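3-hydroxyisobutyrate dehydrogenase (Salmonella typhimurium, PDB 3G0O) probably catalyses the NAD(+)-dependent oxidation of L-threonate to 2-dehydro-L-erythronate, and may also accept NADP(+). Local coordinates at residues F8-G14 with V65-L71; V142-G146 with A174-K179; I180-L184 with D248-V252; Y236-V242 with G282-A288. One frame throughout, in Å; residues are numbered along the deposited sequence.

Interaction 1. Residues F8-G14 with V65-L71; sequences FHVGIVG and VDALVIL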
loop_
_atom_site.group_PDB
_atom_site.type_symbol
_atom_site.label_atom_id
_atom_site.label_comp_id
_atom_site.label_asym_id
_atom_site.label_seq_id
_atom_site.Cartn_x
_atom_site.Cartn_y
_atom_site.Cartn_z
ATOM N N PHE A 8 -19.587 -33.602 -5.411
ATOM C CA PHE A 8 -18.387 -33.251 -4.654
ATOM C C PHE A 8 -18.786 -32.605 -3.337
ATOM O O PHE A 8 -19.476 -31.590 -3.322
ATOM C CB PHE A 8 -17.528 -32.269 -5.452
ATOM C CG PHE A 8 -16.175 -32.015 -4.850
ATOM C CD1 PHE A 8 -15.080 -32.786 -5.224
ATOM C CD2 PHE A 8 -15.998 -31.013 -3.897
ATOM C CE1 PHE A 8 -13.820 -32.563 -4.661
ATOM C CE2 PHE A 8 -14.740 -30.781 -3.327
ATOM C CZ PHE A 8 -13.652 -31.560 -3.711
ATOM N N HIS A 9 -18.355 -33.206 -2.236
ATOM C CA HIS A 9 -18.666 -32.683 -0.915
ATOM C C HIS A 9 -17.452 -31.987 -0.321
ATOM O O HIS A 9 -16.367 -32.558 -0.258
ATOM C CB HIS A 9 -19.116 -33.806 0.015
ATOM C CG HIS A 9 -20.483 -34.325 -0.292
ATOM N ND1 HIS A 9 -21.580 -34.047 0.497
ATOM C CD2 HIS A 9 -20.943 -35.068 -1.326
ATOM C CE1 HIS A 9 -22.655 -34.596 -0.039
ATOM N NE2 HIS A 9 -22.296 -35.221 -1.147
ATOM N N VAL A 10 -17.649 -30.749 0.108
ATOM C CA VAL A 10 -16.576 -29.970 0.708
ATOM C C VAL A 10 -17.036 -29.424 2.050
ATOM O O VAL A 10 -18.157 -28.928 2.173
ATOM C CB VAL A 10 -16.164 -28.790 -0.204
ATOM C CG1 VAL A 10 -17.370 -27.907 -0.495
ATOM C CG2 VAL A 10 -15.052 -27.982 0.456
ATOM N N GLY A 11 -16.177 -29.538 3.055
ATOM C CA GLY A 11 -16.507 -29.027 4.371
ATOM C C GLY A 11 -15.621 -27.836 4.704
ATOM O O GLY A 11 -14.399 -27.909 4.551
ATOM N N ILE A 12 -16.233 -26.741 5.147
ATOM C CA ILE A 12 -15.491 -25.535 5.516
ATOM C C ILE A 12 -15.488 -25.413 7.031
ATOM O O ILE A 12 -16.546 -25.262 7.639
ATOM C CB ILE A 12 -16.142 -24.255 4.941
ATOM C CG1 ILE A 12 -16.352 -24.397 3.432
ATOM C CG2 ILE A 12 -15.258 -23.042 5.249
ATOM C CD1 ILE A 12 -15.076 -24.622 2.647
ATOM N N VAL A 13 -14.303 -25.481 7.635
ATOM C CA VAL A 13 -14.168 -25.373 9.084
ATOM C C VAL A 13 -13.611 -23.992 9.416
ATOM O O VAL A 13 -12.491 -23.654 9.030
ATOM C CB VAL A 13 -13.223 -26.452 9.637
ATOM C CG1 VAL A 13 -13.207 -26.402 11.158
ATOM C CG2 VAL A 13 -13.668 -27.824 9.157
ATOM N N GLY A 14 -14.398 -23.205 10.137
ATOM C CA GLY A 14 -13.986 -21.853 10.471
ATOM C C GLY A 14 -14.807 -20.943 9.583
ATOM O O GLY A 14 -14.455 -20.707 8.427
ATOM N N VAL A 65 -16.847 -35.986 3.312
ATOM C CA VAL A 65 -16.329 -34.933 2.453
ATOM C C VAL A 65 -15.157 -35.380 1.587
ATOM O O VAL A 65 -14.344 -36.212 1.989
ATOM C CB VAL A 65 -15.880 -33.695 3.270
ATOM C CG1 VAL A 65 -17.077 -33.067 3.958
ATOM C CG2 VAL A 65 -14.817 -34.092 4.283
ATOM N N ASP A 66 -15.090 -34.811 0.389
ATOM C CA ASP A 66 -14.021 -35.087 -0.555
ATOM C C ASP A 66 -12.872 -34.139 -0.220
ATOM O O ASP A 66 -11.710 -34.408 -0.523
ATOM C CB ASP A 66 -14.510 -34.825 -1.974
ATOM C CG ASP A 66 -15.616 -35.772 -2.385
ATOM O OD1 ASP A 66 -15.327 -36.972 -2.547
ATOM O OD2 ASP A 66 -16.773 -35.329 -2.532
ATOM N N ALA A 67 -13.215 -33.025 0.416
ATOM C CA ALA A 67 -12.218 -32.035 0.795
ATOM C C ALA A 67 -12.660 -31.273 2.030
ATOM O O ALA A 67 -13.844 -30.994 2.213
ATOM C CB ALA A 67 -11.983 -31.058 -0.357
ATOM N N LEU A 68 -11.695 -30.947 2.879
ATOM C CA LEU A 68 -11.972 -30.187 4.088
ATOM C C LEU A 68 -11.076 -28.955 4.039
ATOM O O LEU A 68 -9.862 -29.080 3.877
ATOM C CB LEU A 68 -11.639 -31.008 5.335
ATOM C CG LEU A 68 -12.077 -30.386 6.664
ATOM C CD1 LEU A 68 -13.581 -30.575 6.831
ATOM C CD2 LEU A 68 -11.335 -31.038 7.823
ATOM N N VAL A 69 -11.674 -27.773 4.152
ATOM C CA VAL A 69 -10.910 -26.524 4.142
ATOM C C VAL A 69 -10.904 -25.983 5.566
ATOM O O VAL A 69 -11.956 -25.861 6.193
ATOM C CB VAL A 69 -11.548 -25.461 3.213
ATOM C CG1 VAL A 69 -10.668 -24.211 3.159
ATOM C CG2 VAL A 69 -11.751 -26.037 1.824
ATOM N N ILE A 70 -9.717 -25.667 6.078
ATOM C CA ILE A 70 -9.594 -25.151 7.433
ATOM C C ILE A 70 -9.115 -23.704 7.435
ATOM O O ILE A 70 -7.948 -23.416 7.147
ATOM C CB ILE A 70 -8.619 -26.017 8.256
ATOM C CG1 ILE A 70 -9.069 -27.481 8.205
ATOM C CG2 ILE A 70 -8.561 -25.520 9.695
ATOM C CD1 ILE A 70 -8.133 -28.443 8.914
ATOM N N LEU A 71 -10.031 -22.796 7.752
ATOM C CA LEU A 71 -9.731 -21.368 7.798
ATOM C C LEU A 71 -9.806 -20.900 9.245
ATOM O O LEU A 71 -10.843 -20.416 9.705
ATOM C CB LEU A 71 -10.738 -20.599 6.936
ATOM C CG LEU A 71 -10.657 -20.850 5.425
ATOM C CD1 LEU A 71 -12.033 -20.740 4.806
ATOM C CD2 LEU A 71 -9.700 -19.857 4.785
#
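Val13, Asp66 and Val69 bury the most surface where strand 9-13 pairs in parallel with strand 67-70. Val13 is held to segment 65-71 through both its N and its O: its N donates to Val69 O at 2.8 Å, and its O accepts from Leu71 N at 2.9 Å. Its CG2 packs on Leu68 CD1 at 3.6 Å. Val69 lies on the other sheet face, where its CB meets Ile12 CD1 at 3.7 Å and its CG2 meets Val10 CG2 at 4.1 Å. Val69 N also donates to Gly11 O at 2.8 Å. Asp66 sits at the start of the pairing. Its OD2 accepts from His9 N at 2.7 Å, and its CB makes a CH-pi contact over the Phe8 ring. Asp66 OD1 forms salt bridges with Lys93 and Arg153. Strand 9-13 runs into Gly14, the first glycine of a probable Rossmann-type GxGxxG motif. The chemistry implies a strand pair fixed by backbone hydrogen bonds, with apolar side chains on both faces and a carboxylate closing one end.

Interaction 2. Residues V142-G146 with A174-K179; sequences VMASG and AGSTVK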
loop_
_atom_site.group_PDB
_atom_site.type_symbol
_atom_site.label_atom_id
_atom_site.label_comp_id
_atom_site.label_asym_id
_atom_site.label_seq_id
_atom_site.Cartn_x
_atom_site.Cartn_y
_atom_site.Cartn_z
ATOM N N VAL A 142 -4.597 -17.387 -3.422
ATOM C CA VAL A 142 -4.050 -18.511 -2.681
ATOM C C VAL A 142 -2.571 -18.694 -2.977
ATOM O O VAL A 142 -2.153 -18.673 -4.132
ATOM C CB VAL A 142 -4.788 -19.824 -3.034
ATOM C CG1 VAL A 142 -4.351 -20.941 -2.094
ATOM C CG2 VAL A 142 -6.295 -19.610 -2.956
HETATM N N MSE A 143 -1.781 -18.840 -1.918
HETATM C CA MSE A 143 -0.350 -19.077 -2.049
HETATM C C MSE A 143 -0.182 -20.499 -1.527
HETATM O O MSE A 143 -0.005 -20.734 -0.331
HETATM C CB MSE A 143 0.452 -18.051 -1.235
HETATM C CG MSE A 143 -0.119 -17.686 0.123
HETATM SE SE MSE A 143 0.098 -15.772 0.499
HETATM C CE MSE A 143 -1.730 -15.237 0.178
ATOM N N ALA A 144 -0.247 -21.451 -2.450
ATOM C CA ALA A 144 -0.192 -22.857 -2.093
ATOM C C ALA A 144 0.991 -23.668 -2.576
ATOM O O ALA A 144 1.597 -23.377 -3.605
ATOM C CB ALA A 144 -1.484 -23.533 -2.553
ATOM N N SER A 145 1.300 -24.706 -1.808
ATOM C CA SER A 145 2.373 -25.627 -2.143
ATOM C C SER A 145 1.917 -27.007 -1.674
ATOM O O SER A 145 1.271 -27.139 -0.632
ATOM C CB SER A 145 3.683 -25.223 -1.453
ATOM O OG SER A 145 3.586 -25.321 -0.046
ATOM N N GLY A 146 2.245 -28.030 -2.454
ATOM C CA GLY A 146 1.842 -29.379 -2.102
ATOM C C GLY A 146 1.861 -30.281 -3.319
ATOM O O GLY A 146 2.128 -29.826 -4.432
ATOM N N ALA A 174 6.339 -24.179 1.608
ATOM C CA ALA A 174 6.621 -22.977 0.833
ATOM C C ALA A 174 5.451 -22.002 0.839
ATOM O O ALA A 174 5.646 -20.788 0.893
ATOM C CB ALA A 174 6.987 -23.348 -0.594
ATOM N N GLY A 175 4.236 -22.537 0.775
ATOM C CA GLY A 175 3.068 -21.685 0.793
ATOM C C GLY A 175 3.029 -20.855 2.064
ATOM O O GLY A 175 2.788 -19.650 2.012
ATOM N N SER A 176 3.270 -21.490 3.209
ATOM C CA SER A 176 3.252 -20.766 4.478
ATOM C C SER A 176 4.382 -19.743 4.566
ATOM O O SER A 176 4.228 -18.701 5.201
ATOM C CB SER A 176 3.334 -21.736 5.660
ATOM O OG SER A 176 2.112 -22.439 5.835
ATOM N N THR A 177 5.512 -20.035 3.927
ATOM C CA THR A 177 6.634 -19.098 3.935
ATOM C C THR A 177 6.231 -17.829 3.187
ATOM O O THR A 177 6.562 -16.714 3.602
ATOM C CB THR A 177 7.886 -19.706 3.266
ATOM O OG1 THR A 177 8.378 -20.781 4.074
ATOM C CG2 THR A 177 8.984 -18.649 3.114
ATOM N N VAL A 178 5.507 -18.001 2.088
ATOM C CA VAL A 178 5.058 -16.855 1.306
ATOM C C VAL A 178 4.055 -16.034 2.105
ATOM O O VAL A 178 4.094 -14.803 2.072
ATOM C CB VAL A 178 4.425 -17.306 -0.023
ATOM C CG1 VAL A 178 3.761 -16.125 -0.725
ATOM C CG2 VAL A 178 5.498 -17.908 -0.918
ATOM N N LYS A 179 3.160 -16.716 2.822
ATOM C CA LYS A 179 2.156 -16.047 3.647
ATOM C C LYS A 179 2.834 -15.226 4.743
ATOM O O LYS A 179 2.404 -14.116 5.056
ATOM C CB LYS A 179 1.212 -17.074 4.289
ATOM C CG LYS A 179 0.126 -16.472 5.190
ATOM C CD LYS A 179 -0.715 -15.448 4.437
ATOM C CE LYS A 179 -1.782 -14.806 5.323
ATOM N NZ LYS A 179 -2.812 -15.778 5.788
#
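One hydrogen bond links strand 140-145 to the start of helix 174-202. Gly175 N donates to Ser145 OG at 3.0 Å. The same hydroxyl is hydrogen-bonded to Thr171 O, so Ser145 ties the strand to both the helix start and the loop before it.

Close backbone packing comes next. Gly175 CA lies 3.4 Å from Met143 O and 4.4 Å from Ala144 C. A side chain at Gly175 would point at the strand and clash with Met143 O, so the glycine lets the helix come this near. The axes of the two short segments approach to 6.4 Å at an angle of 148°.

The strand belongs to the sheet of the N-terminal, Rossmann-type NAD-binding domain. The helix opens the all-helical part of the chain, so the contact lies where the two parts join. Lys179, the predicted active-site residue, is on this helix, its side chain about 5 Å from a bound L(+)-tartaric acid.

One apolar contact is made by Met143, a selenomethionine here: its CB meets Val178 CG1 at 3.9 Å. Its SE makes van der Waals contacts, 3.8 Å from Lys179 CA and 4.0 Å from Lys179 CD. The Lys179 chain leads away from the strand, and NZ hydrogen-bonds to Thr103 OG1. Met143 and Val178 also pack on Val213 and Met210 of the second subunit, respectively.

Interaction 3. Residues I180-L184 with D248-V252; sequences IIHQL and DLGLV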
loop_
_atom_site.group_PDB
_atom_site.type_symbol
_atom_site.label_atom_id
_atom_site.label_comp_id
_atom_site.label_asym_id
_atom_site.label_seq_id
_atom_site.Cartn_x
_atom_site.Cartn_y
_atom_site.Cartn_z
ATOM N N ILE A 180 3.890 -15.779 5.332
ATOM C CA ILE A 180 4.620 -15.076 6.385
ATOM C C ILE A 180 5.183 -13.768 5.841
ATOM O O ILE A 180 5.038 -12.715 6.462
ATOM C CB ILE A 180 5.783 -15.936 6.934
ATOM C CG1 ILE A 180 5.216 -17.106 7.741
ATOM C CG2 ILE A 180 6.719 -15.082 7.795
ATOM C CD1 ILE A 180 6.241 -18.145 8.124
ATOM N N ILE A 181 5.824 -13.833 4.680
ATOM C CA ILE A 181 6.386 -12.631 4.082
ATOM C C ILE A 181 5.253 -11.645 3.793
ATOM O O ILE A 181 5.382 -10.446 4.037
ATOM C CB ILE A 181 7.154 -12.972 2.794
ATOM C CG1 ILE A 181 8.297 -13.932 3.131
ATOM C CG2 ILE A 181 7.692 -11.701 2.153
ATOM C CD1 ILE A 181 9.068 -14.426 1.937
ATOM N N HIS A 182 4.133 -12.154 3.288
ATOM C CA HIS A 182 2.990 -11.297 3.002
ATOM C C HIS A 182 2.516 -10.558 4.256
ATOM O O HIS A 182 2.189 -9.372 4.196
ATOM C CB HIS A 182 1.825 -12.115 2.429
ATOM C CG HIS A 182 0.574 -11.317 2.229
ATOM N ND1 HIS A 182 -0.374 -11.158 3.216
ATOM C CD2 HIS A 182 0.155 -10.566 1.182
ATOM C CE1 HIS A 182 -1.319 -10.340 2.790
ATOM N NE2 HIS A 182 -1.022 -9.966 1.558
ATOM N N GLN A 183 2.482 -11.255 5.389
ATOM C CA GLN A 183 2.025 -10.644 6.634
ATOM C C GLN A 183 2.968 -9.561 7.150
ATOM O O GLN A 183 2.554 -8.696 7.924
ATOM C CB GLN A 183 1.803 -11.704 7.713
ATOM C CG GLN A 183 0.613 -12.615 7.448
ATOM C CD GLN A 183 -0.662 -11.849 7.136
ATOM O OE1 GLN A 183 -0.915 -11.482 5.989
ATOM N NE2 GLN A 183 -1.472 -11.595 8.162
ATOM N N LEU A 184 4.227 -9.613 6.728
ATOM C CA LEU A 184 5.192 -8.595 7.125
ATOM C C LEU A 184 4.671 -7.287 6.520
ATOM O O LEU A 184 4.580 -6.263 7.199
ATOM C CB LEU A 184 6.587 -8.922 6.566
ATOM C CG LEU A 184 7.752 -7.963 6.880
ATOM C CD1 LEU A 184 9.072 -8.644 6.536
ATOM C CD2 LEU A 184 7.616 -6.658 6.103
ATOM N N ASP A 248 1.284 -12.805 14.112
ATOM C CA ASP A 248 1.854 -12.885 12.774
ATOM C C ASP A 248 3.226 -12.243 12.626
ATOM O O ASP A 248 4.115 -12.828 12.018
ATOM C CB ASP A 248 0.887 -12.293 11.740
ATOM C CG ASP A 248 -0.296 -13.211 11.460
ATOM O OD1 ASP A 248 -0.407 -14.268 12.124
ATOM O OD2 ASP A 248 -1.111 -12.873 10.575
ATOM N N LEU A 249 3.401 -11.043 13.173
ATOM C CA LEU A 249 4.691 -10.379 13.080
ATOM C C LEU A 249 5.702 -11.117 13.956
ATOM O O LEU A 249 6.913 -10.983 13.775
ATOM C CB LEU A 249 4.567 -8.910 13.487
ATOM C CG LEU A 249 3.859 -8.036 12.438
ATOM C CD1 LEU A 249 3.626 -6.643 12.999
ATOM C CD2 LEU A 249 4.688 -7.972 11.165
ATOM N N GLY A 250 5.195 -11.896 14.906
ATOM C CA GLY A 250 6.076 -12.680 15.750
ATOM C C GLY A 250 6.629 -13.813 14.898
ATOM O O GLY A 250 7.806 -14.164 14.987
ATOM N N LEU A 251 5.768 -14.382 14.057
ATOM C CA LEU A 251 6.172 -15.469 13.175
ATOM C C LEU A 251 7.171 -14.941 12.141
ATOM O O LEU A 251 8.122 -15.635 11.768
ATOM C CB LEU A 251 4.947 -16.069 12.485
ATOM C CG LEU A 251 5.173 -17.249 11.539
ATOM C CD1 LEU A 251 6.015 -18.319 12.220
ATOM C CD2 LEU A 251 3.820 -17.815 11.122
ATOM N N VAL A 252 6.950 -13.716 11.678
ATOM C CA VAL A 252 7.861 -13.092 10.725
ATOM C C VAL A 252 9.230 -12.949 11.404
ATOM O O VAL A 252 10.267 -13.276 10.821
ATOM C CB VAL A 252 7.345 -11.693 10.289
ATOM C CG1 VAL A 252 8.452 -10.907 9.609
ATOM C CG2 VAL A 252 6.164 -11.845 9.329
#
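Two helix segments of the helical C-terminal domain cross with axes 8.8 Å apart at 117°, and rotamers direct their contacts. Gln183 has chi1 and chi2 both m, which bends its amide toward Asp248. Its NE2 donates to Asp248 OD2 at 2.8 Å. Its OE1 accepts from His182 ND1 at 2.8 Å, so both ends of the amide are used. Asp248 has chi1 m and points at Gln183. Ile180 adopts an extended mt rotamer, and its CD1 reaches Leu251 CG at 3.7 Å. Val252 is t: its CG2 lies 3.6 Å from Ile180 CG2 and 3.2 Å from Ile180 O, while its CG1 meets Leu184 CD1 at 3.9 Å. Leu249 is mt and brings CD2 to 3.9 Å from Gln183 O. The Gln183 side chain lies about 5 Å from the bound tartaric acid and about 3 Å from that of the predicted active-site Lys179. Helix 174-202 crosses helix 242-258, with helix 264-281 packing against Leu184 and Leu249, and Leu199 of the second subunit against Leu184.

Interaction 4. Residues Y236-V242 with G282-A288; sequences YTPRSAV and GKEDDSA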
loop_
_atom_site.group_PDB
_atom_site.type_symbol
_atom_site.label_atom_id
_atom_site.label_comp_id
_atom_site.label_asym_id
_atom_site.label_seq_id
_atom_site.Cartn_x
_atom_site.Cartn_y
_atom_site.Cartn_z
ATOM N N TYR A 236 -13.598 0.910 16.422
ATOM C CA TYR A 236 -12.555 -0.081 16.638
ATOM C C TYR A 236 -13.092 -1.475 16.927
ATOM O O TYR A 236 -12.406 -2.308 17.528
ATOM C CB TYR A 236 -11.615 0.396 17.752
ATOM C CG TYR A 236 -10.864 1.642 17.345
ATOM C CD1 TYR A 236 -9.798 1.572 16.445
ATOM C CD2 TYR A 236 -11.285 2.905 17.771
ATOM C CE1 TYR A 236 -9.176 2.721 15.974
ATOM C CE2 TYR A 236 -10.672 4.065 17.302
ATOM C CZ TYR A 236 -9.621 3.964 16.400
ATOM O OH TYR A 236 -9.039 5.105 15.902
ATOM N N THR A 237 -14.328 -1.721 16.495
ATOM C CA THR A 237 -14.947 -3.032 16.651
ATOM C C THR A 237 -14.004 -3.951 15.880
ATOM O O THR A 237 -13.656 -3.666 14.737
ATOM C CB THR A 237 -16.347 -3.071 16.001
ATOM O OG1 THR A 237 -17.221 -2.179 16.701
ATOM C CG2 THR A 237 -16.922 -4.474 16.051
ATOM N N PRO A 238 -13.581 -5.063 16.490
ATOM C CA PRO A 238 -12.664 -5.994 15.827
ATOM C C PRO A 238 -13.150 -6.767 14.602
ATOM O O PRO A 238 -14.115 -7.524 14.676
ATOM C CB PRO A 238 -12.258 -6.934 16.960
ATOM C CG PRO A 238 -13.511 -6.996 17.791
ATOM C CD PRO A 238 -13.927 -5.538 17.842
ATOM N N ARG A 239 -12.481 -6.549 13.473
ATOM C CA ARG A 239 -12.775 -7.291 12.254
ATOM C C ARG A 239 -11.661 -8.326 12.308
ATOM O O ARG A 239 -11.885 -9.525 12.156
ATOM C CB ARG A 239 -12.612 -6.424 11.001
ATOM C CG ARG A 239 -13.794 -5.524 10.669
ATOM C CD ARG A 239 -13.913 -4.352 11.619
ATOM N NE ARG A 239 -14.820 -3.334 11.092
ATOM C CZ ARG A 239 -15.001 -2.137 11.639
ATOM N NH1 ARG A 239 -14.336 -1.804 12.738
ATOM N NH2 ARG A 239 -15.836 -1.268 11.080
ATOM N N SER A 240 -10.452 -7.818 12.540
ATOM C CA SER A 240 -9.242 -8.618 12.687
ATOM C C SER A 240 -8.517 -7.918 13.842
ATOM O O SER A 240 -8.189 -6.737 13.745
ATOM C CB SER A 240 -8.404 -8.568 11.412
ATOM O OG SER A 240 -7.379 -9.545 11.464
ATOM N N ALA A 241 -8.280 -8.648 14.930
ATOM C CA ALA A 241 -7.673 -8.082 16.134
ATOM C C ALA A 241 -6.187 -7.736 16.142
ATOM O O ALA A 241 -5.387 -8.287 15.384
ATOM C CB ALA A 241 -7.972 -8.988 17.320
ATOM N N VAL A 242 -5.844 -6.807 17.028
ATOM C CA VAL A 242 -4.470 -6.373 17.225
ATOM C C VAL A 242 -3.604 -7.597 17.504
ATOM O O VAL A 242 -2.525 -7.756 16.925
ATOM C CB VAL A 242 -4.369 -5.395 18.426
ATOM C CG1 VAL A 242 -2.932 -5.332 18.956
ATOM C CG2 VAL A 242 -4.835 -4.016 18.002
ATOM N N GLY A 282 -5.586 -5.310 22.757
ATOM C CA GLY A 282 -5.345 -6.564 22.063
ATOM C C GLY A 282 -6.489 -7.189 21.289
ATOM O O GLY A 282 -6.272 -7.764 20.222
ATOM N N LYS A 283 -7.703 -7.080 21.817
ATOM C CA LYS A 283 -8.872 -7.667 21.174
ATOM C C LYS A 283 -9.654 -6.690 20.306
ATOM O O LYS A 283 -10.673 -7.046 19.715
ATOM C CB LYS A 283 -9.771 -8.282 22.246
ATOM C CG LYS A 283 -9.022 -9.333 23.052
ATOM C CD LYS A 283 -9.690 -9.663 24.362
ATOM C CE LYS A 283 -10.948 -10.473 24.174
ATOM N NZ LYS A 283 -11.401 -11.056 25.484
ATOM N N GLU A 284 -9.172 -5.457 20.233
ATOM C CA GLU A 284 -9.814 -4.445 19.410
ATOM C C GLU A 284 -9.309 -4.592 17.976
ATOM O O GLU A 284 -8.350 -5.321 17.726
ATOM C CB GLU A 284 -9.484 -3.047 19.934
ATOM C CG GLU A 284 -10.244 -2.667 21.205
ATOM C CD GLU A 284 -9.980 -1.238 21.639
ATOM O OE1 GLU A 284 -9.599 -0.417 20.779
ATOM O OE2 GLU A 284 -10.168 -0.932 22.837
ATOM N N ASP A 285 -9.958 -3.909 17.041
ATOM C CA ASP A 285 -9.554 -3.970 15.638
ATOM C C ASP A 285 -8.062 -3.636 15.555
ATOM O O ASP A 285 -7.581 -2.794 16.314
ATOM C CB ASP A 285 -10.358 -2.958 14.825
ATOM C CG ASP A 285 -10.184 -3.143 13.337
ATOM O OD1 ASP A 285 -10.598 -4.205 12.821
ATOM O OD2 ASP A 285 -9.634 -2.230 12.684
ATOM N N ASP A 286 -7.327 -4.276 14.644
ATOM C CA ASP A 286 -5.898 -3.995 14.557
ATOM C C ASP A 286 -5.585 -2.529 14.259
ATOM O O ASP A 286 -4.479 -2.060 14.529
ATOM C CB ASP A 286 -5.183 -4.926 13.550
ATOM C CG ASP A 286 -5.902 -5.043 12.220
ATOM O OD1 ASP A 286 -6.458 -4.037 11.741
ATOM O OD2 ASP A 286 -5.887 -6.156 11.642
ATOM N N SER A 287 -6.555 -1.789 13.728
ATOM C CA SER A 287 -6.313 -0.383 13.452
ATOM C C SER A 287 -6.121 0.364 14.773
ATOM O O SER A 287 -5.630 1.491 14.788
ATOM C CB SER A 287 -7.474 0.236 12.656
ATOM O OG SER A 287 -8.696 0.196 13.374
ATOM N N ALA A 288 -6.488 -0.282 15.881
ATOM C CA ALA A 288 -6.349 0.328 17.204
ATOM C C ALA A 288 -4.886 0.517 17.594
ATOM O O ALA A 288 -4.587 1.114 18.632
ATOM C CB ALA A 288 -7.069 -0.509 18.261
HETATM O O HOH W 1 -9.213 -5.178 10.828
#
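Tyr236 opens the contact and buries the most surface. Its O accepts a hydrogen bond from Asp285 N at 3.0 Å, and its CD1 lies 3.9 Å from Ala288 CB. Its ring also makes a cation-pi contact with Lys291. Thr237 turns its side chain away, but its O lies 3.4 Å from Asp285 CB. Pro238 CB then rests 3.2 Å from Lys283 O. Arg239 uses its backbone: its N donates to Asp285 OD1 at 3.1 Å. The guanidinium instead bonds to Thr237 O through NH1 and forms a salt bridge with Asp235. Ser240 O accepts from Asp286 N at 2.8 Å. A water lies 2.6 Å from Asp285 OD1 and 3.1 Å from Asp286 OD1; its bond from Ser240 N is weak. Asp286 OD1 also forms a salt bridge with Arg227. Ala241 CA makes a CA-H...O contact with Glu284 O at 3.3 Å. Val242 N donates to the same Glu284 O at 3.0 Å, and Val242 CG2 packs 4.2 Å from Ala288 CB.

The second segment is held in shape by Asp285, whose OD2 accepts from Ser287 N at 3.3 Å in an Asx turn. Two loops of the helical C-terminal domain are thus joined mainly through backbone atoms. The side chain of Ser240 is about 4 Å from the bound tartaric acid, which places the junction beside the probable substrate pocket.

In the fold
Interactions 1 and 2 both reach the mixed sheet of the N-terminal domain, with centres 19 Å apart. Interaction 1 closes before the others open. Interaction 2 joins the sheet to helix 174-202, and interaction 3 continues on the same helix, with centres 13 Å apart. Both touch the second subunit. Interactions 3 and 4 lie in the helical C-terminal domain with centres 17 Å apart, and their segments alternate in sequence. Interaction 4 lies across the chain's centre from interactions 1 and 2. Interactions 2, 3 and 4 each bring a side chain within about 5 Å of the bound tartaric acid. The Leu71 side chain is about 8 Å from it, so the site probably lies between domains.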